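Iron-regulated ABC transporter siderophore-binding protein SirA (Staphylococcus aureus subsp. aureus, PDB 3MWF) binds the siderophore staphyloferrin B and probably hands it to an iron-regulated ABC transporter for iron uptake. Local coordinates at residues 173-178 / 216-221; 184-187 / 191-194. All coordinates share one frame; numbering follows the deposited sequence.

Following the chain from the N terminus, strand 173-176 leads through a turn into helix 179-187, whose last residues open contact 2. A short connection returns to residues 191-194, closing this small loop just before helix 194-201. The chain then runs through edge strand 206-209 and reaches residues 216-221, where contact 1 closes a longer loop back onto strand 173-176. Contact 2 is therefore nested inside contact 1, their centres about 10 Å apart. Side chains stitch the two together: Arg192 binds the carbonyl of Ala177 and Asn193 that of Asn219. Contact 1 joins the five-stranded sheet to the segment preceding strand 222-227; contact 2 joins the end of helix 179-187 to the loop leading into helix 194-201.

Contact 1 of 2, residues 173-178 / 216-221; sequences TRIYAG and PLMNAD. With SE8 (5-[(2-{[(3S)-5-{[(2S)-2-amino-2-carboxyethyl]amino}-3-carboxy-3-hydroxy-5-oxopentanoyl]amino}ethyl)amino]-2,5-dioxopentanoic acid), chain C.
Ile175 lies against Leu217 and Met218, its CD1 methyl 3.7 Å from Met218 CG and 3.9 Å from Leu217 CG. Its CG1 stands anti to the carbonyl carbon (chi1 -56°) and the chain runs on extended, which carries CD1 out to the end of the 3-10 segment at 216-218 while CG2 branches off beside it. Met218 likewise has CG anti to the carbonyl carbon and is fully stretched beyond it, long enough to pass Ile175 and bring CE within 3.7 Å of Thr173 CG2, the two side chains crossing nearly at a right angle. Branched Thr173 and Ile175 suit an extended strand, and the unbranched, flexible methionine can span both. No hydrogen bond links the segments; Met218 O is instead held by Ser164 OG of the neighbouring strand 163-168.

Alternate residues of strand 173-176 serve the opposite face, where Arg174 and Tyr176 line the staphyloferrin B pocket. Arg174 grips two carboxylates of the siderophore: NH1 reaches SE8 O25 at 2.8 Å, an edge-on approach in the guanidinium plane, and NH2 reaches SE8 O30 at 3.0 Å. Tyr176 OH donates to SE8 O24, the other oxygen of the first carboxylate, over 2.6 Å and in the plane of its ring. That hydroxyl also accepts from Arg174 NH1 at 3.0 Å, tilted 18° from the guanidinium plane, so the arginine positions the tyrosine and probably makes it a stronger donor. Arg93 and Arg169 add further bonds to the ligand. The chemistry thus divides the strand: methyl and methylene groups on one face pack against residues 217-218, while the other offers positive charge and a hydroxyl to an anionic siderophore.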
ATOM      1  N   THR A 173      -3.621   9.020  15.380  1.00 13.29           N
ATOM      2  CA  THR A 173      -2.779   7.871  15.182  1.00 13.51           C
ATOM      3  C   THR A 173      -3.621   6.806  14.483  1.00 13.43           C
ATOM      4  O   THR A 173      -4.825   6.737  14.710  1.00 15.68           O
ATOM      5  CB  THR A 173      -2.230   7.351  16.523  1.00 13.87           C
ATOM      6  OG1 THR A 173      -1.380   8.359  17.104  1.00 14.67           O
ATOM      7  CG2 THR A 173      -1.430   6.058  16.347  1.00 13.46           C
ATOM      8  N   ARG A 174      -3.013   6.032  13.603  1.00 11.97           N
ATOM      9  CA  ARG A 174      -3.733   4.947  12.927  1.00 11.42           C
ATOM     10  C   ARG A 174      -3.145   3.573  13.213  1.00 11.88           C
ATOM     11  O   ARG A 174      -1.965   3.449  13.505  1.00 11.78           O
ATOM     12  CB  ARG A 174      -3.702   5.168  11.411  1.00 11.73           C
ATOM     13  CG  ARG A 174      -4.567   6.385  10.977  1.00 12.31           C
ATOM     14  CD  ARG A 174      -4.357   6.594   9.492  1.00 11.89           C
ATOM     15  NE  ARG A 174      -5.110   7.775   9.036  1.00 11.97           N
ATOM     16  CZ  ARG A 174      -5.377   7.999   7.751  1.00 13.42           C
ATOM     17  NH1 ARG A 174      -4.889   7.171   6.822  1.00 11.06           N
ATOM     18  NH2 ARG A 174      -6.079   9.087   7.393  1.00 15.99           N
ATOM     19  N   ILE A 175      -3.973   2.538  13.117  1.00 10.38           N
ATOM     20  CA  ILE A 175      -3.411   1.173  13.040  1.00 10.77           C
ATOM     21  C   ILE A 175      -3.755   0.649  11.667  1.00 11.07           C
ATOM     22  O   ILE A 175      -4.934   0.637  11.296  1.00 11.44           O
ATOM     23  CB  ILE A 175      -4.040   0.216  14.106  1.00 10.62           C
ATOM     24  CG1 ILE A 175      -3.852   0.813  15.497  1.00 11.81           C
ATOM     25  CG2 ILE A 175      -3.430  -1.200  13.940  1.00  9.31           C
ATOM     26  CD1 ILE A 175      -4.661   0.014  16.631  1.00 12.14           C
ATOM     27  N   TYR A 176      -2.739   0.231  10.897  1.00 11.15           N
ATOM     28  CA  TYR A 176      -2.967  -0.368   9.580  1.00 11.15           C
ATOM     29  C   TYR A 176      -3.110  -1.862   9.824  1.00 11.73           C
ATOM     30  O   TYR A 176      -2.166  -2.614   9.656  1.00 12.44           O
ATOM     31  CB  TYR A 176      -1.832  -0.022   8.584  1.00 11.10           C
ATOM     32  CG  TYR A 176      -1.997   1.366   8.055  1.00 10.58           C
ATOM     33  CD1 TYR A 176      -1.781   2.470   8.880  1.00  9.82           C
ATOM     34  CD2 TYR A 176      -2.402   1.581   6.725  1.00 10.06           C
ATOM     35  CE1 TYR A 176      -1.994   3.783   8.413  1.00  9.03           C
ATOM     36  CE2 TYR A 176      -2.608   2.874   6.244  1.00 11.74           C
ATOM     37  CZ  TYR A 176      -2.401   3.973   7.091  1.00 11.99           C
ATOM     38  OH  TYR A 176      -2.598   5.266   6.664  1.00 12.16           O
ATOM     39  N   ALA A 177      -4.305  -2.250  10.283  1.00 12.01           N
ATOM     40  CA  ALA A 177      -4.625  -3.640  10.619  1.00 12.34           C
ATOM     41  C   ALA A 177      -4.668  -4.466   9.347  1.00 12.73           C
ATOM     42  O   ALA A 177      -4.002  -5.503   9.230  1.00 13.50           O
ATOM     43  CB  ALA A 177      -5.976  -3.698  11.380  1.00 12.85           C
ATOM     44  N   GLY A 178      -5.427  -3.946   8.388  1.00 11.40           N
ATOM     45  CA  GLY A 178      -5.328  -4.300   6.988  1.00 11.41           C
ATOM     46  C   GLY A 178      -4.558  -3.180   6.304  1.00 11.17           C
ATOM     47  O   GLY A 178      -3.498  -2.737   6.780  1.00 12.09           O
ATOM     48  N   PRO A 216      -4.216   0.320  23.894  1.00 14.11           N
ATOM     49  CA  PRO A 216      -4.223  -1.141  24.009  1.00 13.73           C
ATOM     50  C   PRO A 216      -4.638  -1.934  22.774  1.00 13.27           C
ATOM     51  O   PRO A 216      -4.264  -3.097  22.656  1.00 13.69           O
ATOM     52  CB  PRO A 216      -5.192  -1.378  25.179  1.00 14.91           C
ATOM     53  CG  PRO A 216      -4.919  -0.188  26.066  1.00 15.39           C
ATOM     54  CD  PRO A 216      -4.821   0.956  25.082  1.00 14.00           C
ATOM     55  N   LEU A 217      -5.421  -1.329  21.869  1.00 12.93           N
ATOM     56  CA  LEU A 217      -5.795  -1.981  20.628  1.00 12.24           C
ATOM     57  C   LEU A 217      -4.573  -2.333  19.758  1.00 11.14           C
ATOM     58  O   LEU A 217      -4.654  -3.230  18.905  1.00 12.69           O
ATOM     59  CB  LEU A 217      -6.830  -1.130  19.852  1.00 11.70           C
ATOM     60  CG  LEU A 217      -7.525  -1.731  18.623  1.00 12.14           C
ATOM     61  CD1 LEU A 217      -8.304  -3.001  19.010  1.00 11.52           C
ATOM     62  CD2 LEU A 217      -8.478  -0.695  17.949  1.00 11.84           C
ATOM     63  N   MET A 218      -3.465  -1.627  19.986  1.00 11.29           N
ATOM     64  CA  MET A 218      -2.220  -1.838  19.264  1.00 12.05           C
ATOM     65  C   MET A 218      -1.447  -3.052  19.751  1.00 12.42           C
ATOM     66  O   MET A 218      -0.410  -3.405  19.171  1.00 12.23           O
ATOM     67  CB  MET A 218      -1.308  -0.611  19.490  1.00 12.18           C
ATOM     68  CG  MET A 218      -1.926   0.676  18.977  1.00 13.16           C
ATOM     69  SD  MET A 218      -0.824   2.022  19.471  1.00 16.46           S
ATOM     70  CE  MET A 218      -1.776   3.380  18.834  1.00 18.65           C
ATOM     71  N   ASN A 219      -1.887  -3.671  20.854  1.00 11.87           N
ATOM     72  CA  ASN A 219      -1.025  -4.678  21.482  1.00 12.36           C
ATOM     73  C   ASN A 219      -0.603  -5.792  20.523  1.00 13.06           C
ATOM     74  O   ASN A 219      -1.398  -6.270  19.724  1.00 13.64           O
ATOM     75  CB  ASN A 219      -1.678  -5.290  22.735  1.00 12.00           C
ATOM     76  CG  ASN A 219      -0.635  -5.934  23.640  1.00 16.10           C
ATOM     77  OD1 ASN A 219       0.526  -5.473  23.704  1.00 16.93           O
ATOM     78  ND2 ASN A 219      -1.016  -7.029  24.299  1.00 16.01           N
ATOM     79  N   ALA A 220       0.667  -6.196  20.613  1.00 12.41           N
ATOM     80  CA  ALA A 220       1.266  -7.147  19.706  1.00 13.19           C
ATOM     81  C   ALA A 220       2.583  -7.606  20.308  1.00 13.21           C
ATOM     82  O   ALA A 220       3.112  -6.963  21.226  1.00 14.27           O
ATOM     83  CB  ALA A 220       1.526  -6.483  18.344  1.00 13.00           C
ATOM     84  N   ASP A 221       3.091  -8.728  19.816  1.00 14.89           N
ATOM     85  CA  ASP A 221       4.464  -9.176  20.143  1.00 15.41           C
ATOM     86  C   ASP A 221       5.558  -8.312  19.498  1.00 16.28           C
ATOM     87  O   ASP A 221       6.647  -8.175  20.053  1.00 16.06           O
ATOM     88  CB  ASP A 221       4.645 -10.620  19.730  1.00 16.76           C
ATOM     89  CG  ASP A 221       3.609 -11.523  20.370  1.00 16.57           C
ATOM     90  OD1 ASP A 221       3.360 -11.371  21.582  1.00 18.81           O
ATOM     91  OD2 ASP A 221       3.035 -12.333  19.635  1.00 17.75           O
TER
HETATM   92  C1  SE8 C   1      -5.310  11.138   1.661  1.00 15.32           C
HETATM   93  C2  SE8 C   1      -4.319  11.279   2.783  1.00 15.19           C
HETATM   94  C3  SE8 C   1      -2.894  11.183   2.261  1.00 12.64           C
HETATM   95  N4  SE8 C   1      -2.572   9.862   1.732  1.00 12.67           N
HETATM   96  C5  SE8 C   1      -2.000   8.934   2.472  1.00 14.42           C
HETATM   97  C6  SE8 C   1      -1.871   7.561   1.859  1.00 12.23           C
HETATM   98  C7  SE8 C   1      -3.161   6.761   2.039  1.00 13.83           C
HETATM   99  C8  SE8 C   1      -3.023   5.449   1.244  1.00 12.42           C
HETATM  100  C9  SE8 C   1      -4.137   4.437   1.497  1.00 12.89           C
HETATM  101  N10 SE8 C   1      -5.366   4.902   1.713  1.00 12.42           N
HETATM  102  C11 SE8 C   1      -6.439   3.956   1.921  1.00 16.54           C
HETATM  103  C12 SE8 C   1      -7.504   4.098   0.847  1.00 22.20           C
HETATM  104  N13 SE8 C   1      -8.775   3.513   1.252  1.00 28.35           N
HETATM  105  C14 SE8 C   1      -9.704   4.152   2.023  1.00 30.94           C
HETATM  106  C15 SE8 C   1      -9.653   5.645   2.160  1.00 31.51           C
HETATM  107  C16 SE8 C   1      -8.587   5.844   3.209  1.00 27.47           C
HETATM  108  C17 SE8 C   1      -7.774   7.095   3.087  1.00 23.01           C
HETATM  109  C18 SE8 C   1      -7.788   7.911   4.290  1.00 22.62           C
HETATM  110  O19 SE8 C   1      -5.466  12.108   0.875  1.00 14.72           O
HETATM  111  O20 SE8 C   1      -5.973  10.083   1.589  1.00 13.74           O
HETATM  112  N21 SE8 C   1      -4.581  10.231   3.788  1.00 13.76           N
HETATM  113  O22 SE8 C   1      -1.586   9.119   3.600  1.00 14.01           O
HETATM  114  C23 SE8 C   1      -3.426   6.519   3.514  1.00 13.21           C
HETATM  115  O24 SE8 C   1      -2.756   5.651   4.128  1.00 13.16           O
HETATM  116  O25 SE8 C   1      -4.322   7.178   4.100  1.00 12.77           O
HETATM  117  O26 SE8 C   1      -4.263   7.552   1.561  1.00 13.11           O
HETATM  118  O27 SE8 C   1      -3.878   3.238   1.478  1.00 12.69           O
HETATM  119  O28 SE8 C   1     -10.568   3.558   2.640  1.00 37.49           O
HETATM  120  O29 SE8 C   1      -7.045   7.339   2.121  1.00 16.88           O
HETATM  121  O30 SE8 C   1      -6.836   8.658   4.493  1.00 16.43           O
HETATM  122  O31 SE8 C   1      -8.734   7.807   5.112  1.00 27.30           O

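Contact 2 of 2, residues 184-187 / 191-194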
ATOM      1  N   ILE A 184      -0.096  -7.455   3.904  1.00 12.27           N
ATOM      2  CA  ILE A 184       1.152  -8.177   3.660  1.00 12.07           C
ATOM      3  C   ILE A 184       1.588  -8.955   4.900  1.00 11.94           C
ATOM      4  O   ILE A 184       1.925 -10.137   4.796  1.00 13.06           O
ATOM      5  CB  ILE A 184       2.246  -7.231   3.158  1.00 12.08           C
ATOM      6  CG1 ILE A 184       1.875  -6.791   1.733  1.00 13.31           C
ATOM      7  CG2 ILE A 184       3.624  -7.958   3.120  1.00 12.97           C
ATOM      8  CD1 ILE A 184       2.648  -5.534   1.272  1.00 13.56           C
ATOM      9  N   LEU A 185       1.536  -8.320   6.070  1.00 11.95           N
ATOM     10  CA  LEU A 185       1.874  -9.054   7.293  1.00 12.29           C
ATOM     11  C   LEU A 185       0.952 -10.263   7.458  1.00 12.86           C
ATOM     12  O   LEU A 185       1.407 -11.322   7.922  1.00 12.67           O
ATOM     13  CB  LEU A 185       1.839  -8.176   8.547  1.00 11.62           C
ATOM     14  CG  LEU A 185       2.828  -7.018   8.596  1.00 12.64           C
ATOM     15  CD1 LEU A 185       2.743  -6.347   9.949  1.00 12.76           C
ATOM     16  CD2 LEU A 185       4.257  -7.481   8.258  1.00 16.47           C
ATOM     17  N   ASN A 186      -0.334 -10.088   7.158  1.00 12.45           N
ATOM     18  CA  ASN A 186      -1.270 -11.215   7.208  1.00 13.59           C
ATOM     19  C   ASN A 186      -0.825 -12.360   6.245  1.00 13.77           C
ATOM     20  O   ASN A 186      -0.831 -13.548   6.612  1.00 14.33           O
ATOM     21  CB  ASN A 186      -2.708 -10.763   6.875  1.00 13.11           C
ATOM     22  CG  ASN A 186      -3.746 -11.815   7.275  1.00 15.91           C
ATOM     23  OD1 ASN A 186      -4.264 -12.574   6.437  1.00 21.27           O
ATOM     24  ND2 ASN A 186      -4.023 -11.882   8.548  1.00 14.14           N
ATOM     25  N   ASP A 187      -0.402 -12.005   5.035  1.00 13.99           N
ATOM     26  CA  ASP A 187       0.125 -12.997   4.095  1.00 15.08           C
ATOM     27  C   ASP A 187       1.315 -13.749   4.681  1.00 14.98           C
ATOM     28  O   ASP A 187       1.469 -14.966   4.477  1.00 15.98           O
ATOM     29  CB  ASP A 187       0.592 -12.310   2.799  1.00 14.24           C
ATOM     30  CG  ASP A 187      -0.548 -11.901   1.880  1.00 17.32           C
ATOM     31  OD1 ASP A 187      -1.716 -12.313   2.058  1.00 18.37           O
ATOM     32  OD2 ASP A 187      -0.259 -11.171   0.921  1.00 19.65           O
ATOM     33  N   LYS A 191      -0.197 -12.659  13.092  1.00 12.27           N
ATOM     34  CA  LYS A 191      -1.589 -12.576  13.556  1.00 12.14           C
ATOM     35  C   LYS A 191      -1.820 -11.274  14.307  1.00 12.87           C
ATOM     36  O   LYS A 191      -0.904 -10.461  14.479  1.00 12.71           O
ATOM     37  CB  LYS A 191      -1.926 -13.776  14.457  1.00 13.15           C
ATOM     38  CG  LYS A 191      -1.750 -15.100  13.769  1.00 11.82           C
ATOM     39  CD  LYS A 191      -2.570 -15.234  12.517  1.00 14.29           C
ATOM     40  CE  LYS A 191      -2.274 -16.555  11.763  1.00 17.60           C
ATOM     41  NZ  LYS A 191      -3.019 -16.643  10.483  1.00 19.02           N
ATOM     42  N   ARG A 192      -3.075 -11.060  14.731  1.00 12.43           N
ATOM     43  CA  ARG A 192      -3.459  -9.831  15.425  1.00 12.66           C
ATOM     44  C   ARG A 192      -4.093 -10.167  16.764  1.00 11.90           C
ATOM     45  O   ARG A 192      -4.703 -11.244  16.909  1.00 12.61           O
ATOM     46  CB  ARG A 192      -4.497  -9.069  14.589  1.00 13.27           C
ATOM     47  CG  ARG A 192      -4.041  -8.804  13.161  1.00 13.40           C
ATOM     48  CD  ARG A 192      -5.053  -7.942  12.420  1.00 13.26           C
ATOM     49  NE  ARG A 192      -4.698  -7.743  11.003  1.00 11.57           N
ATOM     50  CZ  ARG A 192      -5.093  -8.504   9.982  1.00 12.83           C
ATOM     51  NH1 ARG A 192      -5.879  -9.576  10.189  1.00 13.31           N
ATOM     52  NH2 ARG A 192      -4.708  -8.202   8.743  1.00 13.52           N
ATOM     53  N   ASN A 193      -3.994  -9.256  17.725  1.00 11.86           N
ATOM     54  CA  ASN A 193      -4.691  -9.447  19.004  1.00 12.06           C
ATOM     55  C   ASN A 193      -6.176  -9.573  18.727  1.00 12.46           C
ATOM     56  O   ASN A 193      -6.676  -9.083  17.712  1.00 11.75           O
ATOM     57  CB  ASN A 193      -4.345  -8.372  20.045  1.00 12.75           C
ATOM     58  CG  ASN A 193      -5.013  -7.047  19.776  1.00 12.06           C
ATOM     59  OD1 ASN A 193      -6.259  -6.923  19.872  1.00 13.75           O
ATOM     60  ND2 ASN A 193      -4.207  -6.026  19.486  1.00 12.93           N
ATOM     61  N   LYS A 194      -6.889 -10.259  19.616  1.00 12.66           N
ATOM     62  CA  LYS A 194      -8.279 -10.589  19.347  1.00 13.44           C
ATOM     63  C   LYS A 194      -9.157  -9.370  19.054  1.00 13.50           C
ATOM     64  O   LYS A 194      -9.965  -9.403  18.130  1.00 13.45           O
ATOM     65  CB  LYS A 194      -8.861 -11.437  20.498  1.00 13.23           C
ATOM     66  CG  LYS A 194     -10.357 -11.702  20.351  1.00 14.95           C
ATOM     67  CD  LYS A 194     -10.876 -12.612  21.467  1.00 16.64           C
ATOM     68  CE  LYS A 194     -12.369 -12.864  21.306  1.00 17.67           C
ATOM     69  NZ  LYS A 194     -12.819 -13.969  22.248  1.00 18.20           N
TER
HETATM   70  O   HOH W   1      -1.704 -14.534   9.131  1.00 16.90           O
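Asn186, near the C-terminal end of helix 179-187, meets Arg192 across the short helix-loop-helix connection to helix 194-201, in a periplasmic-binding-protein domain. This is a contact at the surface, the Arg192 side chain about 14 Å from the bound siderophore.

The direct contact is van der Waals packing. Asn186 CG is anti to its own nitrogen (chi1 -165°), which swings the amide toward the returning loop; Arg192 crosses it at about a right angle. The amide and guanidinium planes nevertheless lie within 7° of parallel, with ND2 placed obliquely and Arg192 NH2 3.7 Å from Asn186 CB. Asn186 ND2 and Arg192 NH1 approach to 3.4 Å, but both are donors and form no hydrogen bond.

The arginine's hydrogen bonds are made outside the two segments. Its NH2 binds the carbonyl of Ala177, just ahead of helix 179-187, and its NH1 binds Gln197 OE1. A long side chain with several donors suits this place because one guanidinium can tie the turn after strand 173-176 to helix 194-201 while packing on Asn186, and be fixed in rotation while doing so.

Capping provides a second kind of interaction. Asn193 is the N-cap of helix 194-201: its OD1 accepts from Leu196 N, as a short amide side chain does well, while its ND2 reaches the carbonyls of Leu217 and Asn219.

A water adds a further link. The exposed Lys191 folds its otherwise extended chain back through a bend at chi2 (-57°), and one water accepts from Lys191 NZ at 2.8 Å while donating to Asn186 O, also at 2.8 Å.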